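PDB 1VJX: putative ferritin-like diiron-carboxylate protein TM1526 from Thermotoga maritima, which is of uncharacterised function but has a ferritin-like fold, probably binds metal and may act as an oxidoreductase. Local coordinates for residues E60-M65 / K136-Q141; E121-L126 / D130-V135. One frame throughout, in Å; residues are numbered along the deposited sequence.

How the contacts relate
Following the chain from its N terminus, helix 15-36 comes first, then helix 43-68, whose segment 60-65 supplies one half of contact 1. Helix 101-125 follows and ends in segment 121-126, the first half of contact 2. After a short turn, helix 129-156 begins and pairs back through 130-135, closing a hairpin of only three intervening residues. Immediately after it, 136-141 completes contact 1 and closes a loop of 70 residues that contains the whole of contact 2. The two contacts therefore occupy consecutive stretches of helix 129-156. Their centres lie about 9 Å apart, and they touch where Ile61 and Met65 pack on Thr134; together they tie helices 43-68, 101-125 and 129-156.

Contact 1: residues E60-M65 / K136-Q141; sequences EIFRKM and KKIIDQ
Ile138 meets Phe62 and Ile61 through apolar contacts, and supplies all of the packing from segment 136-141. With Phe62 the interaction is CH-pi: Ile138 CD1 sits over one face of the Phe62 ring, 3.9 Å from the ring centroid and 27° off the ring normal. That tilt shifts the methyl toward the rim, where it lies 3.6 Å from both Phe62 CE1 and Phe62 CZ. The branch methyl Ile138 CG2 is on the same side of the ring plane but beyond the rim, beside Phe62 CZ at 3.8 Å.

The second interaction is aliphatic. Ile61 and Ile138 lie alongside each other, pointing in opposite senses, and Ile61 CG2 meets Ile138 CD1 at 3.7 Å. Ile138 CG1 lies anti to the carbonyl carbon (chi1 -69°), and the extended chain beyond it (chi2 171°) carries CD1 out to both partners. The backbones stay well apart, with 9.0 Å between Ile61 CA and Ile138 CA, so the helices meet through side chains.

Both segments belong to the helical bundle of the ferritin-like fold. Ala22, Ile23 and Glu26 of helix 15-36 also pack on Phe62, whose ring meets that of Tyr119 from helix 101-125, joining four helices around this buried aromatic.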
ATOM      1  N   GLU A  60      -6.551  -8.481   2.328  1.00 49.75           N
ATOM      2  CA  GLU A  60      -7.612  -9.348   2.854  1.00 50.21           C
ATOM      3  C   GLU A  60      -8.475  -8.599   3.868  1.00 49.29           C
ATOM      4  O   GLU A  60      -9.630  -8.911   4.052  1.00 49.30           O
ATOM      5  CB  GLU A  60      -7.013 -10.581   3.545  1.00 50.07           C
ATOM      6  CG  GLU A  60      -6.493 -11.681   2.623  1.00 51.96           C
ATOM      7  CD  GLU A  60      -5.721 -12.820   3.347  1.00 53.77           C
ATOM      8  OE1 GLU A  60      -5.483 -12.758   4.603  1.00 58.46           O
ATOM      9  OE2 GLU A  60      -5.318 -13.794   2.642  1.00 57.02           O
ATOM     10  N   ILE A  61      -7.895  -7.623   4.560  1.00 48.91           N
ATOM     11  CA  ILE A  61      -8.644  -6.891   5.587  1.00 48.27           C
ATOM     12  C   ILE A  61      -9.531  -5.869   4.908  1.00 48.32           C
ATOM     13  O   ILE A  61     -10.714  -5.752   5.239  1.00 48.57           O
ATOM     14  CB  ILE A  61      -7.690  -6.261   6.623  1.00 48.02           C
ATOM     15  CG1 ILE A  61      -7.186  -7.351   7.563  1.00 45.97           C
ATOM     16  CG2 ILE A  61      -8.370  -5.100   7.392  1.00 47.45           C
ATOM     17  CD1 ILE A  61      -5.977  -6.953   8.320  1.00 46.16           C
ATOM     18  N   PHE A  62      -8.928  -5.128   3.971  1.00 47.95           N
ATOM     19  CA  PHE A  62      -9.663  -4.190   3.127  1.00 47.60           C
ATOM     20  C   PHE A  62     -10.782  -4.860   2.284  1.00 46.85           C
ATOM     21  O   PHE A  62     -11.811  -4.243   2.045  1.00 45.84           O
ATOM     22  CB  PHE A  62      -8.704  -3.434   2.195  1.00 47.12           C
ATOM     23  CG  PHE A  62      -7.906  -2.375   2.859  1.00 47.50           C
ATOM     24  CD1 PHE A  62      -8.410  -1.637   3.929  1.00 47.50           C
ATOM     25  CD2 PHE A  62      -6.624  -2.068   2.371  1.00 47.87           C
ATOM     26  CE1 PHE A  62      -7.628  -0.641   4.529  1.00 51.30           C
ATOM     27  CE2 PHE A  62      -5.852  -1.082   2.935  1.00 48.28           C
ATOM     28  CZ  PHE A  62      -6.329  -0.362   4.030  1.00 49.90           C
ATOM     29  N   ARG A  63     -10.567  -6.073   1.796  1.00 47.50           N
ATOM     30  CA  ARG A  63     -11.638  -6.758   1.003  1.00 48.94           C
ATOM     31  C   ARG A  63     -12.813  -7.090   1.943  1.00 49.58           C
ATOM     32  O   ARG A  63     -13.958  -6.822   1.634  1.00 50.80           O
ATOM     33  CB  ARG A  63     -11.170  -8.060   0.354  1.00 48.42           C
ATOM     34  CG  ARG A  63     -10.195  -7.908  -0.800  1.00 50.33           C
ATOM     35  CD  ARG A  63     -10.140  -9.154  -1.742  1.00 50.91           C
ATOM     36  NE  ARG A  63      -9.330 -10.215  -1.152  1.00 52.50           N
ATOM     37  CZ  ARG A  63      -8.002 -10.309  -1.272  1.00 54.18           C
ATOM     38  NH1 ARG A  63      -7.324  -9.447  -2.010  1.00 55.89           N
ATOM     39  NH2 ARG A  63      -7.344 -11.295  -0.673  1.00 53.32           N
ATOM     40  N   LYS A  64     -12.519  -7.658   3.103  1.00 50.19           N
ATOM     41  CA  LYS A  64     -13.562  -7.994   4.062  1.00 50.83           C
ATOM     42  C   LYS A  64     -14.349  -6.733   4.415  1.00 49.91           C
ATOM     43  O   LYS A  64     -15.543  -6.758   4.604  1.00 49.08           O
ATOM     44  CB  LYS A  64     -12.913  -8.591   5.308  1.00 51.07           C
ATOM     45  CG  LYS A  64     -13.828  -9.403   6.177  1.00 52.51           C
ATOM     46  CD  LYS A  64     -13.211  -9.589   7.593  1.00 52.86           C
ATOM     47  CE  LYS A  64     -14.145 -10.375   8.519  1.00 54.64           C
ATOM     48  NZ  LYS A  64     -13.389 -11.473   9.211  1.00 56.29           N
HETATM   49  N   MSE A  65     -13.640  -5.625   4.489  1.00 50.36           N
HETATM   50  CA  MSE A  65     -14.206  -4.354   4.967  1.00 50.81           C
HETATM   51  C   MSE A  65     -15.185  -3.810   3.944  1.00 49.92           C
HETATM   52  O   MSE A  65     -16.319  -3.422   4.299  1.00 50.56           O
HETATM   53  CB  MSE A  65     -13.104  -3.347   5.227  1.00 49.42           C
HETATM   54  CG  MSE A  65     -13.615  -2.070   5.768  1.00 52.05           C
HETATM   55 SE   MSE A  65     -12.180  -0.826   6.430  1.00 54.81          SE
HETATM   56  CE  MSE A  65     -11.323  -1.849   8.029  1.00 54.02           C
ATOM     57  N   LYS A 136      -6.239   2.351  11.006  1.00 44.80           N
ATOM     58  CA  LYS A 136      -5.082   2.929  11.706  1.00 45.47           C
ATOM     59  C   LYS A 136      -3.954   1.906  11.982  1.00 45.04           C
ATOM     60  O   LYS A 136      -2.788   2.239  11.888  1.00 44.43           O
ATOM     61  CB  LYS A 136      -5.501   3.568  13.033  1.00 45.67           C
ATOM     62  CG  LYS A 136      -4.312   4.194  13.761  1.00 47.14           C
ATOM     63  CD  LYS A 136      -4.650   5.348  14.662  1.00 49.45           C
ATOM     64  CE  LYS A 136      -3.376   6.226  14.989  1.00 48.56           C
ATOM     65  NZ  LYS A 136      -2.643   5.730  16.168  1.00 52.31           N
ATOM     66  N   LYS A 137      -4.328   0.689  12.366  1.00 44.99           N
ATOM     67  CA  LYS A 137      -3.395  -0.421  12.491  1.00 46.06           C
ATOM     68  C   LYS A 137      -2.594  -0.654  11.203  1.00 45.38           C
ATOM     69  O   LYS A 137      -1.359  -0.753  11.240  1.00 43.96           O
ATOM     70  CB  LYS A 137      -4.148  -1.697  12.905  1.00 46.85           C
ATOM     71  CG  LYS A 137      -3.259  -2.785  13.530  1.00 47.99           C
ATOM     72  CD  LYS A 137      -4.090  -4.017  13.942  1.00 49.63           C
ATOM     73  CE  LYS A 137      -3.275  -5.334  13.890  1.00 51.73           C
ATOM     74  NZ  LYS A 137      -2.122  -5.381  14.888  1.00 53.37           N
ATOM     75  N   ILE A 138      -3.306  -0.687  10.071  1.00 45.50           N
ATOM     76  CA  ILE A 138      -2.698  -0.853   8.743  1.00 45.57           C
ATOM     77  C   ILE A 138      -1.763   0.297   8.387  1.00 45.95           C
ATOM     78  O   ILE A 138      -0.676   0.076   7.869  1.00 46.21           O
ATOM     79  CB  ILE A 138      -3.806  -1.015   7.650  1.00 46.22           C
ATOM     80  CG1 ILE A 138      -4.551  -2.363   7.810  1.00 46.26           C
ATOM     81  CG2 ILE A 138      -3.231  -0.941   6.209  1.00 45.15           C
ATOM     82  CD1 ILE A 138      -5.775  -2.492   6.934  1.00 45.25           C
ATOM     83  N   ILE A 139      -2.211   1.523   8.639  1.00 45.86           N
ATOM     84  CA  ILE A 139      -1.397   2.704   8.439  1.00 45.19           C
ATOM     85  C   ILE A 139      -0.077   2.664   9.243  1.00 44.80           C
ATOM     86  O   ILE A 139       0.977   2.961   8.695  1.00 44.72           O
ATOM     87  CB  ILE A 139      -2.209   3.975   8.788  1.00 44.48           C
ATOM     88  CG1 ILE A 139      -3.249   4.273   7.694  1.00 46.37           C
ATOM     89  CG2 ILE A 139      -1.274   5.198   8.927  1.00 45.73           C
ATOM     90  CD1 ILE A 139      -4.282   5.388   8.081  1.00 45.70           C
ATOM     91  N   ASP A 140      -0.169   2.351  10.533  1.00 44.24           N
ATOM     92  CA  ASP A 140       0.985   2.145  11.388  1.00 44.64           C
ATOM     93  C   ASP A 140       1.929   1.105  10.839  1.00 44.55           C
ATOM     94  O   ASP A 140       3.112   1.318  10.828  1.00 44.61           O
ATOM     95  CB  ASP A 140       0.560   1.741  12.786  1.00 44.70           C
ATOM     96  CG  ASP A 140      -0.045   2.878  13.562  1.00 49.36           C
ATOM     97  OD1 ASP A 140       0.350   4.067  13.312  1.00 52.10           O
ATOM     98  OD2 ASP A 140      -0.895   2.661  14.482  1.00 54.68           O
ATOM     99  N   GLN A 141       1.409  -0.019  10.359  1.00 46.22           N
ATOM    100  CA  GLN A 141       2.256  -1.048   9.752  1.00 46.91           C
ATOM    101  C   GLN A 141       2.852  -0.563   8.433  1.00 47.30           C
ATOM    102  O   GLN A 141       3.977  -0.875   8.110  1.00 48.03           O
ATOM    103  CB  GLN A 141       1.463  -2.355   9.562  1.00 47.37           C
ATOM    104  CG  GLN A 141       1.375  -3.183  10.855  1.00 49.15           C
ATOM    105  CD  GLN A 141       0.142  -4.135  10.983  1.00 47.43           C
ATOM    106  OE1 GLN A 141      -0.624  -4.335  10.045  1.00 45.46           O
ATOM    107  NE2 GLN A 141      -0.037  -4.680  12.183  1.00 46.87           N
TER

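Contact 2: residues E121-L126 / D130-V135; sequences ELKDGL and DAQKTV
Gln132 and Leu126 both place CG anti to their own carbonyl carbon (chi1 -68° in Gln132), and their side chains meet as Leu126 CB packs on Gln132 CG at 3.8 Å. Extended beyond CG (chi2 -175°), Gln132 delivers its amide to the C-terminal end of the other helix. There Gln132 NE2 donates to Lys123 O at 3.1 Å, nearly straight at 171°; the acceptor lies in the glutamine amide plane, whereas the donor is tilted out of the carbonyl plane. Leu126 O is equally near the amide, but the angle is too poor for a bond.

On the inner side, Leu126 CD1 presses on Val135 CG2 at 3.4 Å, a close approach for two methyl carbons, and lies 3.9 Å from Ala131 CB. Val135 CG1 meets Lys123 CB at 4.0 Å, and the aliphatic chain of Lys123 passes over Gln132 O, with CD 3.5 Å from that oxygen.

These residues form a helical hairpin: helix 101-125 and helix 129-156 run antiparallel, their local axes 9.1 Å apart. Helix 15-36 packs on Leu122 through Ile18 and Leu19, while Phe62 and Met65 of helix 43-68 touch Leu122 and Val135 respectively.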
ATOM      1  N   GLU A 121      -6.765   9.040   3.871  1.00 44.05           N
ATOM      2  CA  GLU A 121      -7.976   9.606   3.300  1.00 44.54           C
ATOM      3  C   GLU A 121      -9.150   8.750   3.631  1.00 44.75           C
ATOM      4  O   GLU A 121     -10.163   9.270   4.085  1.00 45.17           O
ATOM      5  CB  GLU A 121      -7.824   9.835   1.794  1.00 44.09           C
ATOM      6  CG  GLU A 121      -6.936  11.061   1.527  1.00 44.51           C
ATOM      7  CD  GLU A 121      -6.497  11.239   0.073  1.00 45.32           C
ATOM      8  OE1 GLU A 121      -6.435  10.240  -0.670  1.00 50.17           O
ATOM      9  OE2 GLU A 121      -6.216  12.396  -0.329  1.00 42.30           O
ATOM     10  N   LEU A 122      -8.966   7.442   3.443  1.00 45.65           N
ATOM     11  CA  LEU A 122      -9.947   6.399   3.724  1.00 45.95           C
ATOM     12  C   LEU A 122     -10.387   6.369   5.183  1.00 46.46           C
ATOM     13  O   LEU A 122     -11.593   6.293   5.493  1.00 47.56           O
ATOM     14  CB  LEU A 122      -9.355   5.012   3.395  1.00 46.16           C
ATOM     15  CG  LEU A 122     -10.204   3.815   3.892  1.00 45.98           C
ATOM     16  CD1 LEU A 122     -11.631   3.861   3.290  1.00 45.76           C
ATOM     17  CD2 LEU A 122      -9.540   2.460   3.631  1.00 46.59           C
ATOM     18  N   LYS A 123      -9.411   6.423   6.071  1.00 45.59           N
ATOM     19  CA  LYS A 123      -9.681   6.461   7.483  1.00 45.16           C
ATOM     20  C   LYS A 123     -10.570   7.628   7.903  1.00 44.81           C
ATOM     21  O   LYS A 123     -11.527   7.459   8.675  1.00 44.11           O
ATOM     22  CB  LYS A 123      -8.405   6.455   8.274  1.00 43.73           C
ATOM     23  CG  LYS A 123      -8.674   6.170   9.747  1.00 45.14           C
ATOM     24  CD  LYS A 123      -7.416   5.845  10.626  1.00 44.19           C
ATOM     25  CE  LYS A 123      -6.510   7.047  10.752  1.00 43.73           C
ATOM     26  NZ  LYS A 123      -7.049   8.014  11.745  1.00 45.48           N
ATOM     27  N   ASP A 124     -10.276   8.793   7.356  1.00 45.34           N
ATOM     28  CA  ASP A 124     -11.108   9.971   7.572  1.00 46.24           C
ATOM     29  C   ASP A 124     -12.541   9.821   7.056  1.00 45.96           C
ATOM     30  O   ASP A 124     -13.409  10.518   7.510  1.00 46.17           O
ATOM     31  CB  ASP A 124     -10.501  11.177   6.884  1.00 46.54           C
ATOM     32  CG  ASP A 124      -9.542  11.948   7.770  1.00 46.42           C
ATOM     33  OD1 ASP A 124      -9.068  11.406   8.826  1.00 51.33           O
ATOM     34  OD2 ASP A 124      -9.220  13.123   7.465  1.00 41.20           O
ATOM     35  N   GLY A 125     -12.778   8.928   6.108  1.00 46.52           N
ATOM     36  CA  GLY A 125     -14.107   8.770   5.485  1.00 46.83           C
ATOM     37  C   GLY A 125     -14.972   7.720   6.146  1.00 47.78           C
ATOM     38  O   GLY A 125     -16.202   7.645   5.909  1.00 47.38           O
ATOM     39  N   LEU A 126     -14.313   6.869   6.930  1.00 48.47           N
ATOM     40  CA  LEU A 126     -14.992   5.890   7.724  1.00 49.36           C
ATOM     41  C   LEU A 126     -15.585   6.590   8.937  1.00 50.61           C
ATOM     42  O   LEU A 126     -15.011   7.551   9.474  1.00 51.84           O
ATOM     43  CB  LEU A 126     -14.068   4.748   8.104  1.00 49.17           C
ATOM     44  CG  LEU A 126     -13.559   3.887   6.937  1.00 48.90           C
ATOM     45  CD1 LEU A 126     -12.283   3.084   7.382  1.00 49.55           C
ATOM     46  CD2 LEU A 126     -14.606   2.964   6.462  1.00 45.09           C
ATOM     47  N   ASP A 130     -14.680   1.135  14.785  1.00 50.88           N
ATOM     48  CA  ASP A 130     -13.942  -0.136  14.610  1.00 50.70           C
ATOM     49  C   ASP A 130     -13.184  -0.193  13.274  1.00 49.66           C
ATOM     50  O   ASP A 130     -11.988  -0.573  13.247  1.00 49.03           O
ATOM     51  CB  ASP A 130     -14.891  -1.341  14.677  1.00 50.59           C
ATOM     52  CG  ASP A 130     -15.003  -1.965  16.066  1.00 53.69           C
ATOM     53  OD1 ASP A 130     -14.414  -1.473  17.109  1.00 54.33           O
ATOM     54  OD2 ASP A 130     -15.725  -2.988  16.180  1.00 55.30           O
ATOM     55  N   ALA A 131     -13.897   0.126  12.190  1.00 48.44           N
ATOM     56  CA  ALA A 131     -13.293   0.308  10.875  1.00 48.98           C
ATOM     57  C   ALA A 131     -12.110   1.281  10.952  1.00 48.86           C
ATOM     58  O   ALA A 131     -11.026   0.960  10.487  1.00 48.82           O
ATOM     59  CB  ALA A 131     -14.300   0.802   9.840  1.00 48.39           C
ATOM     60  N   GLN A 132     -12.322   2.470  11.489  1.00 48.72           N
ATOM     61  CA  GLN A 132     -11.208   3.414  11.651  1.00 49.94           C
ATOM     62  C   GLN A 132     -10.039   2.831  12.470  1.00 49.20           C
ATOM     63  O   GLN A 132      -8.908   3.027  12.110  1.00 49.43           O
ATOM     64  CB  GLN A 132     -11.661   4.699  12.337  1.00 50.19           C
ATOM     65  CG  GLN A 132     -12.580   5.547  11.516  1.00 52.14           C
ATOM     66  CD  GLN A 132     -12.911   6.865  12.199  1.00 52.65           C
ATOM     67  OE1 GLN A 132     -13.373   6.877  13.351  1.00 52.14           O
ATOM     68  NE2 GLN A 132     -12.664   7.985  11.485  1.00 55.83           N
ATOM     69  N   LYS A 133     -10.302   2.116  13.553  1.00 49.01           N
ATOM     70  CA  LYS A 133      -9.196   1.506  14.320  1.00 48.96           C
ATOM     71  C   LYS A 133      -8.467   0.449  13.477  1.00 47.92           C
ATOM     72  O   LYS A 133      -7.232   0.362  13.514  1.00 48.59           O
ATOM     73  CB  LYS A 133      -9.669   0.961  15.693  1.00 49.11           C
ATOM     74  CG  LYS A 133      -8.749  -0.123  16.338  1.00 49.77           C
ATOM     75  CD  LYS A 133      -8.600   0.041  17.860  1.00 50.55           C
ATOM     76  N   THR A 134      -9.213  -0.289  12.652  1.00 46.76           N
ATOM     77  CA  THR A 134      -8.634  -1.347  11.823  1.00 45.67           C
ATOM     78  C   THR A 134      -7.685  -0.745  10.784  1.00 44.74           C
ATOM     79  O   THR A 134      -6.598  -1.262  10.527  1.00 44.38           O
ATOM     80  CB  THR A 134      -9.745  -2.198  11.135  1.00 45.72           C
ATOM     81  OG1 THR A 134     -10.529  -2.947  12.097  1.00 45.70           O
ATOM     82  CG2 THR A 134      -9.140  -3.257  10.265  1.00 46.84           C
ATOM     83  N   VAL A 135      -8.099   0.371  10.221  1.00 43.81           N
ATOM     84  CA  VAL A 135      -7.312   1.065   9.216  1.00 44.39           C
ATOM     85  C   VAL A 135      -6.115   1.799   9.804  1.00 44.57           C
ATOM     86  O   VAL A 135      -5.097   1.881   9.146  1.00 46.21           O
ATOM     87  CB  VAL A 135      -8.201   2.043   8.346  1.00 43.84           C
ATOM     88  CG1 VAL A 135      -7.370   2.757   7.316  1.00 42.04           C
ATOM     89  CG2 VAL A 135      -9.401   1.281   7.672  1.00 44.65           C
TER